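Local coordinates for dihydroxyacetone kinase (Citrobacter freundii, PDB 1UN8), which phosphorylates dihydroxyacetone with ATP to give dihydroxyacetone phosphate, working as a homodimer that uses a divalent metal ion, magnesium or calcium, at residues P86-L92 with N117-A121; A394-I399 with R423-M428. Residue numbers count along the deposited sequence, not the author numbering.

How the interactions relate
From the N terminus the chain first builds the dihydroxyacetone-binding DhaK part, where interaction 1 (86-92 with 117-121) closes a loop whose 24 intervening residues include strand 104-109, tying together two helices that flank a mixed beta-sheet. Far later, in the DhaL part, interaction 2 (394-399 with 423-428) closes a second loop, its 23 intervening residues holding helix but no strand, and joins two consecutive helices of the ATP-binding barrel. The loops follow in series, neither nested nor crossed. Within one chain the nearest atoms of interaction 1 and interaction 2 are about 62 Å apart; across the dimer, Leu120 of one subunit packs on Thr425 of the other.

Interaction 1 of 2, residues P86-L92 with N117-A121; sequences PSVDAVL and NFGLA
In this beta-alpha-beta-alpha unit of the DhaK domain, strand 76-80 leads through Pro86 and Ser87 into helix 88-98, and strand 104-109 leads into helix 112-127. Residues 88-92 and 117-121 are helical, their axes 8.0 Å apart at closest approach and crossing at -56°. Val88 CA lies 4.8 Å from Asn117 CA, and Leu92 CA 5.1 Å from Ala121 CA. Ser87 is the N-cap: with chi1 p, its OG accepts a 3.0 Å bond from Ala90 N. The small Ala121 makes the hollow at the crossing. Val91 (chi1 t) fills it, CG1 standing 3.4 Å from Ala121 CB, while its CG2 sits 3.8 Å from the Phe118 ring centroid, almost on the ring normal, as a CH-pi contact. Phe118 leaves its backbone away from the partner, but its ring swings back to give Val91 this flat floor and to bring CE1 within 4.1 Å of Pro86 CD. Val88, also t, sets CG1 3.8 Å from Leu120 CG and 4.2 Å from Ala121 CB; beta-branched valines offer two methyls on a short stem, apt for so close a crossing. Pro86 also touches the substrate-binding residue Asp114, so the packing borders the dihydroxyacetone site. Asn117 (chi1 m) is long enough to reach the turn before the partner helix, where its ND2 donates to Pro86 O at 2.5 Å, nearly straight at 168°.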
loop_
_atom_site.group_PDB
_atom_site.type_symbol
_atom_site.label_atom_id
_atom_site.label_comp_id
_atom_site.label_asym_id
_atom_site.label_seq_id
_atom_site.Cartn_x
_atom_site.Cartn_y
_atom_site.Cartn_z
ATOM N N PRO A 86 14.675 -19.460 -4.036
ATOM C CA PRO A 86 15.086 -20.198 -2.836
ATOM C C PRO A 86 16.045 -21.292 -3.310
ATOM O O PRO A 86 16.065 -21.619 -4.496
ATOM C CB PRO A 86 13.778 -20.795 -2.321
ATOM C CG PRO A 86 12.698 -19.967 -2.966
ATOM C CD PRO A 86 13.255 -19.699 -4.334
ATOM N N SER A 87 16.840 -21.850 -2.404
ATOM C CA SER A 87 17.784 -22.907 -2.779
ATOM C C SER A 87 17.058 -24.243 -2.945
ATOM O O SER A 87 15.959 -24.424 -2.421
ATOM C CB SER A 87 18.852 -23.062 -1.704
ATOM O OG SER A 87 18.292 -23.638 -0.537
ATOM N N VAL A 88 17.671 -25.176 -3.676
ATOM C CA VAL A 88 17.076 -26.494 -3.877
ATOM C C VAL A 88 16.859 -27.143 -2.503
ATOM O O VAL A 88 15.802 -27.708 -2.212
ATOM C CB VAL A 88 18.004 -27.390 -4.725
ATOM C CG1 VAL A 88 17.379 -28.764 -4.922
ATOM C CG2 VAL A 88 18.257 -26.738 -6.065
ATOM N N ASP A 89 17.879 -27.028 -1.665
ATOM C CA ASP A 89 17.860 -27.559 -0.314
ATOM C C ASP A 89 16.618 -27.068 0.428
ATOM O O ASP A 89 15.885 -27.845 1.060
ATOM C CB ASP A 89 19.105 -27.074 0.417
ATOM C CG ASP A 89 19.712 -28.131 1.299
ATOM O OD1 ASP A 89 18.993 -28.667 2.183
ATOM O OD2 ASP A 89 20.916 -28.424 1.099
ATOM N N ALA A 90 16.387 -25.765 0.348
ATOM C CA ALA A 90 15.252 -25.174 1.017
ATOM C C ALA A 90 13.937 -25.793 0.573
ATOM O O ALA A 90 13.122 -26.191 1.409
ATOM C CB ALA A 90 15.237 -23.669 0.773
ATOM N N VAL A 91 13.725 -25.885 -0.737
ATOM C CA VAL A 91 12.477 -26.426 -1.245
ATOM C C VAL A 91 12.269 -27.853 -0.772
ATOM O O VAL A 91 11.175 -28.219 -0.338
ATOM C CB VAL A 91 12.419 -26.381 -2.797
ATOM C CG1 VAL A 91 11.091 -26.972 -3.293
ATOM C CG2 VAL A 91 12.553 -24.948 -3.281
ATOM N N LEU A 92 13.323 -28.656 -0.841
ATOM C CA LEU A 92 13.221 -30.046 -0.414
ATOM C C LEU A 92 12.781 -30.095 1.047
ATOM O O LEU A 92 11.812 -30.780 1.397
ATOM C CB LEU A 92 14.571 -30.751 -0.577
ATOM C CG LEU A 92 14.576 -32.250 -0.257
ATOM C CD1 LEU A 92 13.457 -32.944 -1.028
ATOM C CD2 LEU A 92 15.939 -32.849 -0.610
ATOM N N ASN A 117 15.074 -24.761 -9.470
ATOM C CA ASN A 117 15.290 -25.139 -8.081
ATOM C C ASN A 117 14.181 -25.961 -7.467
ATOM O O ASN A 117 14.459 -26.904 -6.736
ATOM C CB ASN A 117 15.582 -23.917 -7.223
ATOM C CG ASN A 117 17.037 -23.516 -7.290
ATOM O OD1 ASN A 117 17.792 -23.994 -8.145
ATOM N ND2 ASN A 117 17.443 -22.629 -6.387
ATOM N N PHE A 118 12.929 -25.616 -7.741
ATOM C CA PHE A 118 11.839 -26.411 -7.204
ATOM C C PHE A 118 11.872 -27.739 -7.959
ATOM O O PHE A 118 11.536 -28.780 -7.408
ATOM C CB PHE A 118 10.484 -25.734 -7.428
ATOM C CG PHE A 118 10.166 -24.645 -6.447
ATOM C CD1 PHE A 118 10.787 -23.407 -6.530
ATOM C CD2 PHE A 118 9.227 -24.857 -5.445
ATOM C CE1 PHE A 118 10.476 -22.393 -5.628
ATOM C CE2 PHE A 118 8.909 -23.851 -4.538
ATOM C CZ PHE A 118 9.532 -22.618 -4.628
ATOM N N GLY A 119 12.289 -27.689 -9.221
ATOM C CA GLY A 119 12.357 -28.885 -10.038
ATOM C C GLY A 119 13.350 -29.917 -9.523
ATOM O O GLY A 119 12.990 -31.076 -9.321
ATOM N N LEU A 120 14.603 -29.522 -9.321
ATOM C CA LEU A 120 15.573 -30.473 -8.808
ATOM C C LEU A 120 15.071 -30.973 -7.451
ATOM O O LEU A 120 15.292 -32.127 -7.087
ATOM C CB LEU A 120 16.949 -29.829 -8.651
ATOM C CG LEU A 120 18.043 -30.745 -8.087
ATOM C CD1 LEU A 120 17.997 -32.114 -8.756
ATOM C CD2 LEU A 120 19.408 -30.094 -8.299
ATOM N N ALA A 121 14.379 -30.106 -6.719
ATOM C CA ALA A 121 13.841 -30.479 -5.416
ATOM C C ALA A 121 12.801 -31.591 -5.556
ATOM O O ALA A 121 12.837 -32.576 -4.827
ATOM C CB ALA A 121 13.215 -29.263 -4.728
#

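Interaction 2 of 2, residues A394-I399 with R423-M428; sequences AAAREI and RLTVVM. With MYY ((2R)-3-(phosphonooxy)-2-(tetradecanoyloxy)propyl palmitate), chain C.
Helical residues 394-399 and 423-427 run obliquely antiparallel, with 127° between their directions and 8.9 Å between axes at closest approach; Met428 then leaves helical geometry. The register is set by Ala395 and Leu424, whose CA atoms are 5.5 Å apart. Apolar packing comes first. Ala394 and Ala395 turn their methyls toward the partner, and such short side chains let the larger ones opposite come close: Val427 (chi1 t) puts CG1 3.6 Å from Ala394 CB, and Leu424 (m, t) brings CD2 to 3.3 Å from Ala395 CB. The same CD2 lies 4.2 Å from Ile399 CG1, Ile399 (m, m) bending its end back toward the interface. The side chain of Met428, just past the helix end, packs on Thr391 and on Met436 of helix 430-448. These are neighbouring helices of the eight-helix barrel of the DhaL domain, whose interior holds a phospholipid. Contacts with that lipid are apolar too: the end of the palmitoyl chain runs against this pair, C37 of the lipid 3.4 Å from Ala395 CB and C38 3.9 Å from Met428 CE. C37 also passes 3.9 Å from the backbone N of Ala396. The side chain of Met428 is also about 5 Å from that of the ATP-binding Ser432. Charge is kept to the more open side. There Glu398 (t, p) lays CG 3.4 Å from Val427 CG2 and carries its carboxylate on to a salt bridge, OE2 lying 2.5 Å from Arg423 NH1 at the edge of the guanidinium; its hydrogen-bond geometry is weak, with an angle of 118° at the hydrogen.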
loop_
_atom_site.group_PDB
_atom_site.type_symbol
_atom_site.label_atom_id
_atom_site.label_comp_id
_atom_site.label_asym_id
_atom_site.label_seq_id
_atom_site.Cartn_x
_atom_site.Cartn_y
_atom_site.Cartn_z
ATOM N N ALA A 394 -13.825 44.937 1.791
ATOM C CA ALA A 394 -14.806 44.193 1.011
ATOM C C ALA A 394 -16.045 43.912 1.857
ATOM O O ALA A 394 -17.174 44.083 1.401
ATOM C CB ALA A 394 -14.198 42.875 0.513
ATOM N N ALA A 395 -15.829 43.482 3.093
ATOM C CA ALA A 395 -16.934 43.178 3.986
ATOM C C ALA A 395 -17.649 44.442 4.439
ATOM O O ALA A 395 -18.880 44.484 4.500
ATOM C CB ALA A 395 -16.429 42.427 5.182
ATOM N N ALA A 396 -16.878 45.472 4.768
ATOM C CA ALA A 396 -17.471 46.722 5.211
ATOM C C ALA A 396 -18.431 47.247 4.147
ATOM O O ALA A 396 -19.606 47.479 4.426
ATOM C CB ALA A 396 -16.391 47.743 5.490
ATOM N N ARG A 397 -17.930 47.412 2.924
ATOM C CA ARG A 397 -18.744 47.925 1.824
ATOM C C ARG A 397 -19.978 47.083 1.532
ATOM O O ARG A 397 -21.020 47.613 1.148
ATOM C CB ARG A 397 -17.880 48.075 0.569
ATOM C CG ARG A 397 -16.862 49.191 0.713
ATOM C CD ARG A 397 -15.652 49.030 -0.195
ATOM N NE ARG A 397 -14.602 49.972 0.191
ATOM C CZ ARG A 397 -13.338 49.900 -0.221
ATOM N NH1 ARG A 397 -12.959 48.923 -1.042
ATOM N NH2 ARG A 397 -12.449 50.797 0.202
ATOM N N GLU A 398 -19.870 45.773 1.722
ATOM C CA GLU A 398 -21.001 44.884 1.479
ATOM C C GLU A 398 -22.105 45.209 2.467
ATOM O O GLU A 398 -23.279 45.264 2.103
ATOM C CB GLU A 398 -20.576 43.420 1.629
ATOM C CG GLU A 398 -21.696 42.392 1.417
ATOM C CD GLU A 398 -22.473 42.593 0.114
ATOM O OE1 GLU A 398 -21.866 43.009 -0.902
ATOM O OE2 GLU A 398 -23.697 42.318 0.108
ATOM N N ILE A 399 -21.736 45.428 3.724
ATOM C CA ILE A 399 -22.737 45.749 4.734
ATOM C C ILE A 399 -23.181 47.204 4.600
ATOM O O ILE A 399 -24.312 47.546 4.942
ATOM C CB ILE A 399 -22.198 45.507 6.159
ATOM C CG1 ILE A 399 -21.685 44.075 6.280
ATOM C CG2 ILE A 399 -23.303 45.743 7.179
ATOM C CD1 ILE A 399 -22.739 43.038 6.077
ATOM N N ARG A 423 -23.386 37.023 5.199
ATOM C CA ARG A 423 -22.821 37.732 4.060
ATOM C C ARG A 423 -21.303 37.949 3.994
ATOM O O ARG A 423 -20.742 38.031 2.906
ATOM C CB ARG A 423 -23.529 39.084 3.924
ATOM C CG ARG A 423 -25.033 38.997 3.687
ATOM C CD ARG A 423 -25.397 39.431 2.272
ATOM N NE ARG A 423 -25.051 38.414 1.282
ATOM C CZ ARG A 423 -24.612 38.681 0.055
ATOM N NH1 ARG A 423 -24.456 39.940 -0.341
ATOM N NH2 ARG A 423 -24.330 37.686 -0.779
ATOM N N LEU A 424 -20.631 38.035 5.136
ATOM C CA LEU A 424 -19.194 38.292 5.126
ATOM C C LEU A 424 -18.329 37.313 4.331
ATOM O O LEU A 424 -17.579 37.742 3.458
ATOM C CB LEU A 424 -18.673 38.424 6.563
ATOM C CG LEU A 424 -19.204 39.641 7.339
ATOM C CD1 LEU A 424 -18.480 39.773 8.673
ATOM C CD2 LEU A 424 -19.013 40.906 6.509
ATOM N N THR A 425 -18.425 36.016 4.612
ATOM C CA THR A 425 -17.613 35.028 3.891
ATOM C C THR A 425 -17.825 35.063 2.384
ATOM O O THR A 425 -16.936 34.686 1.611
ATOM C CB THR A 425 -17.901 33.592 4.344
ATOM O OG1 THR A 425 -19.316 33.393 4.408
ATOM C CG2 THR A 425 -17.277 33.319 5.691
ATOM N N VAL A 426 -19.002 35.507 1.962
ATOM C CA VAL A 426 -19.298 35.575 0.540
ATOM C C VAL A 426 -18.485 36.674 -0.130
ATOM O O VAL A 426 -18.067 36.540 -1.278
ATOM C CB VAL A 426 -20.797 35.843 0.300
ATOM C CG1 VAL A 426 -21.074 36.041 -1.191
ATOM C CG2 VAL A 426 -21.613 34.683 0.845
ATOM N N VAL A 427 -18.253 37.762 0.596
ATOM C CA VAL A 427 -17.504 38.882 0.053
ATOM C C VAL A 427 -16.052 38.917 0.530
ATOM O O VAL A 427 -15.188 39.507 -0.119
ATOM C CB VAL A 427 -18.203 40.200 0.416
ATOM C CG1 VAL A 427 -17.396 41.381 -0.101
ATOM C CG2 VAL A 427 -19.601 40.210 -0.177
ATOM N N MET A 428 -15.792 38.288 1.670
ATOM C CA MET A 428 -14.451 38.230 2.236
ATOM C C MET A 428 -13.856 36.854 2.000
ATOM O O MET A 428 -14.352 35.853 2.532
ATOM C CB MET A 428 -14.489 38.484 3.738
ATOM C CG MET A 428 -14.125 39.887 4.162
ATOM S SD MET A 428 -13.836 39.939 5.942
ATOM C CE MET A 428 -15.545 39.776 6.569
HETATM C C38 MYY C . -15.005 43.028 8.560
HETATM C C37 MYY C . -16.266 43.845 8.268
HETATM C C36 MYY C . -17.233 43.816 9.455
HETATM C C35 MYY C . -18.481 44.660 9.184
HETATM C C34 MYY C . -19.378 44.737 10.425
HETATM C C33 MYY C . -20.635 45.583 10.208
HETATM C C32 MYY C . -21.521 45.602 11.459
HETATM C C31 MYY C . -20.870 46.366 12.615
HETATM C C30 MYY C . -21.493 46.072 13.985
HETATM C C29 MYY C . -22.857 46.717 14.247
HETATM C C28 MYY C . -23.169 46.676 15.747
HETATM C C27 MYY C . -24.495 47.341 16.126
HETATM C C26 MYY C . -24.612 47.582 17.636
HETATM C C25 MYY C . -25.955 48.232 17.992
HETATM C C24 MYY C . -25.868 49.227 19.150
HETATM C C23 MYY C . -26.252 48.682 20.534
HETATM O O10 MYY C . -26.155 47.482 20.795
HETATM O O8 MYY C . -26.722 49.558 21.463
HETATM C C6 MYY C . -26.969 48.943 22.741
HETATM C C5 MYY C . -25.760 49.125 23.653
HETATM C C4 MYY C . -26.142 49.884 24.935
HETATM O O6 MYY C . -26.958 51.043 24.697
HETATM P P MYY C . -26.375 52.451 24.154
HETATM O O4 MYY C . -25.495 52.122 22.841
HETATM O O3 MYY C . -27.677 53.255 23.641
HETATM O O5 MYY C . -25.625 53.229 25.169
HETATM O O7 MYY C . -24.667 49.705 22.913
HETATM C C7 MYY C . -23.459 49.417 23.474
HETATM O O9 MYY C . -23.377 48.771 24.517
HETATM C C8 MYY C . -22.197 49.951 22.785
HETATM C C9 MYY C . -21.281 48.799 22.368
HETATM C C10 MYY C . -20.936 48.860 20.878
HETATM C C11 MYY C . -20.006 47.721 20.453
HETATM C C12 MYY C . -19.746 47.768 18.946
HETATM C C13 MYY C . -18.887 46.592 18.473
HETATM C C14 MYY C . -18.935 46.538 16.946
HETATM C C15 MYY C . -18.251 45.298 16.367
HETATM C C16 MYY C . -16.744 45.489 16.190
HETATM C C17 MYY C . -16.214 44.446 15.203
HETATM C C18 MYY C . -14.870 44.881 14.616
HETATM C C19 MYY C . -14.472 44.005 13.425
HETATM C C20 MYY C . -13.228 44.558 12.724
#